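Local coordinates for protein similar to yteR (Bacilus subtilis) (Clostridium acetobutylicum, PDB 4WU0) that probably hydrolyses unsaturated rhamnogalacturonan fragments derived from pectin, as a glycoside hydrolase of family 105, at residues A[200-214]-A[269-282]. Numbering follows the deposited sequence.
Sequences RAMGWYVMALADTIE and MIVYALLKGVRLGY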
loop_
_atom_site.group_PDB
_atom_site.type_symbol
_atom_site.label_atom_id
_atom_site.label_comp_id
_atom_site.label_asym_id
_atom_site.label_seq_id
_atom_site.Cartn_x
_atom_site.Cartn_y
_atom_site.Cartn_z
ATOM N N ARG A 200 0.142 -8.706 3.202
ATOM C CA ARG A 200 -0.164 -7.317 2.887
ATOM C C ARG A 200 1.017 -6.383 3.192
ATOM O O ARG A 200 1.237 -5.421 2.463
ATOM C CB ARG A 200 -1.438 -6.841 3.592
ATOM C CG ARG A 200 -1.672 -5.349 3.371
ATOM C CD ARG A 200 -3.113 -4.872 3.474
ATOM N NE ARG A 200 -3.657 -4.875 4.831
ATOM C CZ ARG A 200 -4.710 -5.578 5.231
ATOM N NH1 ARG A 200 -5.140 -5.448 6.472
ATOM N NH2 ARG A 200 -5.375 -6.368 4.399
ATOM N N ALA A 201 1.782 -6.687 4.219
ATOM C CA ALA A 201 2.950 -5.863 4.542
ATOM C C ALA A 201 3.976 -5.893 3.423
ATOM O O ALA A 201 4.503 -4.838 3.010
ATOM C CB ALA A 201 3.551 -6.293 5.826
ATOM N N MET A 202 4.285 -7.078 2.905
ATOM C CA MET A 202 5.137 -7.126 1.727
ATOM C C MET A 202 4.505 -6.401 0.555
ATOM O O MET A 202 5.194 -5.748 -0.205
ATOM C CB MET A 202 5.466 -8.561 1.324
ATOM C CG MET A 202 6.580 -9.191 2.126
ATOM S SD MET A 202 8.196 -8.400 1.898
ATOM C CE MET A 202 8.585 -8.727 0.171
ATOM N N GLY A 203 3.193 -6.527 0.388
ATOM C CA GLY A 203 2.485 -5.805 -0.660
ATOM C C GLY A 203 2.682 -4.294 -0.547
ATOM O O GLY A 203 2.950 -3.625 -1.537
ATOM N N TRP A 204 2.545 -3.744 0.656
ATOM C CA TRP A 204 2.771 -2.320 0.852
ATOM C C TRP A 204 4.163 -1.922 0.382
ATOM O O TRP A 204 4.341 -0.917 -0.298
ATOM C CB TRP A 204 2.656 -1.933 2.317
ATOM C CG TRP A 204 1.248 -1.964 2.937
ATOM C CD1 TRP A 204 0.902 -2.540 4.132
ATOM C CD2 TRP A 204 0.040 -1.361 2.433
ATOM N NE1 TRP A 204 -0.421 -2.330 4.395
ATOM C CE2 TRP A 204 -0.976 -1.627 3.364
ATOM C CE3 TRP A 204 -0.281 -0.627 1.288
ATOM C CZ2 TRP A 204 -2.283 -1.204 3.184
ATOM C CZ3 TRP A 204 -1.580 -0.199 1.124
ATOM C CH2 TRP A 204 -2.563 -0.482 2.069
ATOM N N TYR A 205 5.156 -2.714 0.772
ATOM C CA TYR A 205 6.535 -2.352 0.484
ATOM C C TYR A 205 6.824 -2.414 -1.018
ATOM O O TYR A 205 7.492 -1.521 -1.557
ATOM C CB TYR A 205 7.518 -3.231 1.262
ATOM C CG TYR A 205 8.944 -2.739 1.228
ATOM C CD1 TYR A 205 9.319 -1.569 1.868
ATOM C CD2 TYR A 205 9.926 -3.466 0.585
ATOM C CE1 TYR A 205 10.644 -1.110 1.839
ATOM C CE2 TYR A 205 11.248 -3.031 0.576
ATOM C CZ TYR A 205 11.589 -1.854 1.195
ATOM O OH TYR A 205 12.879 -1.412 1.153
ATOM N N VAL A 206 6.349 -3.453 -1.708
ATOM C CA VAL A 206 6.586 -3.494 -3.157
ATOM C C VAL A 206 5.807 -2.429 -3.937
ATOM O O VAL A 206 6.327 -1.852 -4.897
ATOM C CB VAL A 206 6.447 -4.906 -3.787
ATOM C CG1 VAL A 206 7.496 -5.829 -3.209
ATOM C CG2 VAL A 206 5.069 -5.491 -3.601
ATOM N N MET A 207 4.583 -2.118 -3.518
ATOM C CA MET A 207 3.886 -0.992 -4.126
ATOM C C MET A 207 4.636 0.304 -3.877
ATOM O O MET A 207 4.762 1.137 -4.784
ATOM C CB MET A 207 2.485 -0.818 -3.590
ATOM C CG MET A 207 1.744 0.205 -4.342
ATOM S SD MET A 207 0.056 0.240 -3.778
ATOM C CE MET A 207 -0.309 -1.403 -4.141
ATOM N N ALA A 208 5.093 0.481 -2.647
ATOM C CA ALA A 208 5.824 1.682 -2.261
ATOM C C ALA A 208 7.058 1.859 -3.125
ATOM O O ALA A 208 7.348 2.969 -3.574
ATOM C CB ALA A 208 6.204 1.630 -0.803
ATOM N N LEU A 209 7.790 0.771 -3.359
ATOM C CA LEU A 209 8.967 0.836 -4.210
ATOM C C LEU A 209 8.605 1.237 -5.642
ATOM O O LEU A 209 9.188 2.175 -6.207
ATOM C CB LEU A 209 9.730 -0.494 -4.204
ATOM C CG LEU A 209 10.503 -0.832 -2.919
ATOM C CD1 LEU A 209 10.809 -2.320 -2.836
ATOM C CD2 LEU A 209 11.810 -0.060 -2.899
ATOM N N ALA A 210 7.653 0.534 -6.237
ATOM C CA ALA A 210 7.274 0.819 -7.608
ATOM C C ALA A 210 6.802 2.267 -7.767
ATOM O O ALA A 210 7.174 2.946 -8.718
ATOM C CB ALA A 210 6.191 -0.150 -8.089
ATOM N N ASP A 211 5.980 2.738 -6.841
ATOM C CA ASP A 211 5.403 4.063 -6.945
ATOM C C ASP A 211 6.431 5.164 -6.638
ATOM O O ASP A 211 6.334 6.284 -7.170
ATOM C CB ASP A 211 4.222 4.205 -6.006
ATOM C CG ASP A 211 3.037 3.315 -6.374
ATOM O OD1 ASP A 211 3.009 2.733 -7.490
ATOM O OD2 ASP A 211 2.088 3.247 -5.544
ATOM N N THR A 212 7.400 4.866 -5.776
ATOM C CA THR A 212 8.430 5.850 -5.454
ATOM C C THR A 212 9.477 5.957 -6.569
ATOM O O THR A 212 9.854 7.054 -6.993
ATOM C CB THR A 212 9.107 5.517 -4.115
ATOM O OG1 THR A 212 8.156 5.701 -3.066
ATOM C CG2 THR A 212 10.309 6.414 -3.848
ATOM N N ILE A 213 9.913 4.814 -7.084
ATOM C CA ILE A 213 10.922 4.829 -8.121
ATOM C C ILE A 213 10.379 5.616 -9.305
ATOM O O ILE A 213 11.121 6.356 -9.956
ATOM C CB ILE A 213 11.311 3.398 -8.568
ATOM C CG1 ILE A 213 11.948 2.625 -7.420
ATOM C CG2 ILE A 213 12.282 3.437 -9.751
ATOM C CD1 ILE A 213 11.952 1.107 -7.624
ATOM N N GLU A 214 9.082 5.450 -9.579
ATOM C CA GLU A 214 8.442 6.100 -10.719
ATOM C C GLU A 214 8.613 7.621 -10.713
ATOM O O GLU A 214 8.758 8.230 -11.774
ATOM C CB GLU A 214 6.950 5.711 -10.786
ATOM C CG GLU A 214 6.218 6.270 -11.997
ATOM C CD GLU A 214 4.734 5.908 -12.029
ATOM O OE1 GLU A 214 4.104 5.806 -10.948
ATOM O OE2 GLU A 214 4.196 5.740 -13.147
ATOM N N MET A 269 -1.741 -6.487 -4.382
ATOM C CA MET A 269 -0.646 -5.519 -4.285
ATOM C C MET A 269 0.589 -6.063 -4.984
ATOM O O MET A 269 1.285 -5.329 -5.703
ATOM C CB MET A 269 -0.308 -5.252 -2.835
ATOM C CG MET A 269 -1.333 -4.472 -2.103
ATOM S SD MET A 269 -0.826 -4.168 -0.407
ATOM C CE MET A 269 -2.313 -3.392 0.184
ATOM N N ILE A 270 0.843 -7.349 -4.786
ATOM C CA ILE A 270 2.018 -7.994 -5.387
ATOM C C ILE A 270 1.855 -8.027 -6.901
ATOM O O ILE A 270 2.795 -7.757 -7.644
ATOM C CB ILE A 270 2.221 -9.406 -4.814
ATOM C CG1 ILE A 270 2.581 -9.289 -3.336
ATOM C CG2 ILE A 270 3.286 -10.185 -5.582
ATOM C CD1 ILE A 270 2.458 -10.559 -2.535
ATOM N N VAL A 271 0.665 -8.385 -7.378
ATOM C CA VAL A 271 0.422 -8.431 -8.822
ATOM C C VAL A 271 0.565 -7.048 -9.452
ATOM O O VAL A 271 1.134 -6.899 -10.531
ATOM C CB VAL A 271 -0.973 -9.025 -9.111
ATOM C CG1 VAL A 271 -1.346 -8.874 -10.601
ATOM C CG2 VAL A 271 -0.961 -10.502 -8.716
ATOM N N TYR A 272 0.057 -6.028 -8.784
ATOM C CA TYR A 272 0.214 -4.651 -9.242
ATOM C C TYR A 272 1.685 -4.296 -9.392
ATOM O O TYR A 272 2.088 -3.741 -10.404
ATOM C CB TYR A 272 -0.442 -3.713 -8.240
ATOM C CG TYR A 272 -0.080 -2.252 -8.408
ATOM C CD1 TYR A 272 -0.665 -1.481 -9.396
ATOM C CD2 TYR A 272 0.858 -1.657 -7.587
ATOM C CE1 TYR A 272 -0.347 -0.136 -9.538
ATOM C CE2 TYR A 272 1.176 -0.320 -7.714
ATOM C CZ TYR A 272 0.568 0.435 -8.677
ATOM O OH TYR A 272 0.884 1.765 -8.769
ATOM N N ALA A 273 2.472 -4.575 -8.361
ATOM C CA ALA A 273 3.900 -4.265 -8.412
ATOM C C ALA A 273 4.636 -5.034 -9.516
ATOM O O ALA A 273 5.541 -4.486 -10.158
ATOM C CB ALA A 273 4.539 -4.510 -7.053
ATOM N N LEU A 274 4.272 -6.297 -9.726
ATOM C CA LEU A 274 4.869 -7.076 -10.814
ATOM C C LEU A 274 4.572 -6.424 -12.143
ATOM O O LEU A 274 5.467 -6.237 -12.984
ATOM C CB LEU A 274 4.340 -8.515 -10.845
ATOM C CG LEU A 274 4.688 -9.466 -9.710
ATOM C CD1 LEU A 274 3.925 -10.787 -9.875
ATOM C CD2 LEU A 274 6.180 -9.737 -9.674
ATOM N N LEU A 275 3.303 -6.104 -12.361
ATOM C CA LEU A 275 2.864 -5.553 -13.632
ATOM C C LEU A 275 3.473 -4.179 -13.880
ATOM O O LEU A 275 3.996 -3.898 -14.955
ATOM C CB LEU A 275 1.340 -5.472 -13.705
ATOM C CG LEU A 275 0.637 -6.830 -13.907
ATOM C CD1 LEU A 275 -0.837 -6.694 -13.546
ATOM C CD2 LEU A 275 0.812 -7.372 -15.316
ATOM N N LYS A 276 3.394 -3.305 -12.881
ATOM C CA LYS A 276 3.947 -1.961 -13.031
ATOM C C LYS A 276 5.465 -1.992 -13.166
ATOM O O LYS A 276 6.047 -1.243 -13.950
ATOM C CB LYS A 276 3.554 -1.103 -11.821
ATOM C CG LYS A 276 4.078 0.309 -11.893
ATOM C CD LYS A 276 3.361 1.239 -10.910
ATOM C CE LYS A 276 3.865 2.658 -10.998
ATOM N NZ LYS A 276 2.982 3.579 -10.260
ATOM N N GLY A 277 6.102 -2.886 -12.411
ATOM C CA GLY A 277 7.550 -3.026 -12.475
ATOM C C GLY A 277 8.007 -3.452 -13.858
ATOM O O GLY A 277 9.009 -2.951 -14.368
ATOM N N VAL A 278 7.268 -4.358 -14.491
ATOM C CA VAL A 278 7.595 -4.744 -15.861
ATOM C C VAL A 278 7.370 -3.578 -16.826
ATOM O O VAL A 278 8.205 -3.314 -17.710
ATOM C CB VAL A 278 6.766 -5.984 -16.315
ATOM C CG1 VAL A 278 6.935 -6.236 -17.808
ATOM C CG2 VAL A 278 7.159 -7.222 -15.505
ATOM N N ARG A 279 6.242 -2.883 -16.670
ATOM C CA ARG A 279 5.891 -1.788 -17.568
ATOM C C ARG A 279 6.944 -0.686 -17.586
ATOM O O ARG A 279 7.260 -0.133 -18.636
ATOM C CB ARG A 279 4.530 -1.187 -17.192
ATOM C CG ARG A 279 4.170 0.041 -18.031
ATOM C CD ARG A 279 2.714 0.498 -17.833
ATOM N NE ARG A 279 2.404 0.914 -16.466
ATOM C CZ ARG A 279 2.706 2.101 -15.949
ATOM N NH1 ARG A 279 2.362 2.397 -14.705
ATOM N NH2 ARG A 279 3.362 3.017 -16.666
ATOM N N LEU A 280 7.478 -0.366 -16.413
ATOM C CA LEU A 280 8.460 0.699 -16.306
ATOM C C LEU A 280 9.910 0.206 -16.517
ATOM O O LEU A 280 10.850 1.008 -16.502
ATOM C CB LEU A 280 8.295 1.408 -14.966
ATOM C CG LEU A 280 6.987 2.210 -14.869
ATOM C CD1 LEU A 280 6.725 2.623 -13.442
ATOM C CD2 LEU A 280 7.010 3.445 -15.782
ATOM N N GLY A 281 10.085 -1.094 -16.708
ATOM C CA GLY A 281 11.411 -1.644 -16.955
ATOM C C GLY A 281 12.218 -1.994 -15.712
ATOM O O GLY A 281 13.402 -2.356 -15.837
ATOM N N TYR A 282 11.598 -1.901 -14.529
ATOM C CA TYR A 282 12.302 -2.222 -13.299
ATOM C C TYR A 282 12.516 -3.717 -13.182
ATOM O O TYR A 282 13.520 -4.161 -12.616
ATOM C CB TYR A 282 11.559 -1.726 -12.055
ATOM C CG TYR A 282 11.122 -0.291 -12.094
ATOM C CD1 TYR A 282 11.779 0.637 -12.870
ATOM C CD2 TYR A 282 10.042 0.137 -11.337
ATOM C CE1 TYR A 282 11.364 1.952 -12.900
ATOM C CE2 TYR A 282 9.627 1.433 -11.362
ATOM C CZ TYR A 282 10.288 2.345 -12.144
ATOM O OH TYR A 282 9.890 3.672 -12.193
HETATM O O HOH W 1 4.449 5.934 -15.627
HETATM O O HOH W 2 1.906 4.969 -13.360
#
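Met-269 reaches from helix 264-279 across Gly-203 and lays its methyl on the indole of Trp-204. Its chain runs extended beyond CG (chi3 -175°), which carries CE over one face of the six-membered ring, 3.4 Å from the centroid, with SD above the same ring in a Met-aromatic contact. Arg-200 CG covers that face too, and Gly-203, Trp-204, Met-207 and Arg-200 together form the hole for this knob. Gly-203 presents no side chain here, and its CA comes within 4.8 Å of Met-269 CA. The guanidinium of Arg-200 turns elsewhere, to Cys-317 O and Ser-265.

One turn on, Val-206 CG2 meets Ala-273 CB at 3.6 Å, while Met-207 crosses Tyr-272 at about a right angle, its CG 3.5 Å from Tyr-272 CE2 and its sulfur oblique to the ring. Beyond the Schellman motif at Gly-281, Tyr-282 folds back toward helix 199-215 and takes Ile-213 CG2 over one ring face, with Leu-280 CB over the other.

Polar groups take over at Asp-211. Its OD1 accepts two bonds: Tyr-272 OH arrives on the syn lone pair at 2.7 Å, with the carboxylate turned 76° from the phenol ring, and Lys-276 NZ forms a salt bridge from above the carboxylate plane. The extended lysine makes a second salt bridge to Glu-214, its NZ 2.6 Å from OE1 and again above the carboxylate plane, so one ammonium joins two acids a turn apart in a single network. Farther out, Arg-279 NE pairs with Glu-357.

The two helix segments run nearly parallel, crossing at 25° with axes 8.4 Å apart. Such side-by-side packing of roughly parallel helices, with one helix between them in the chain, is consistent with the (alpha/alpha)6 barrel of the six-hairpin glycosidase clan.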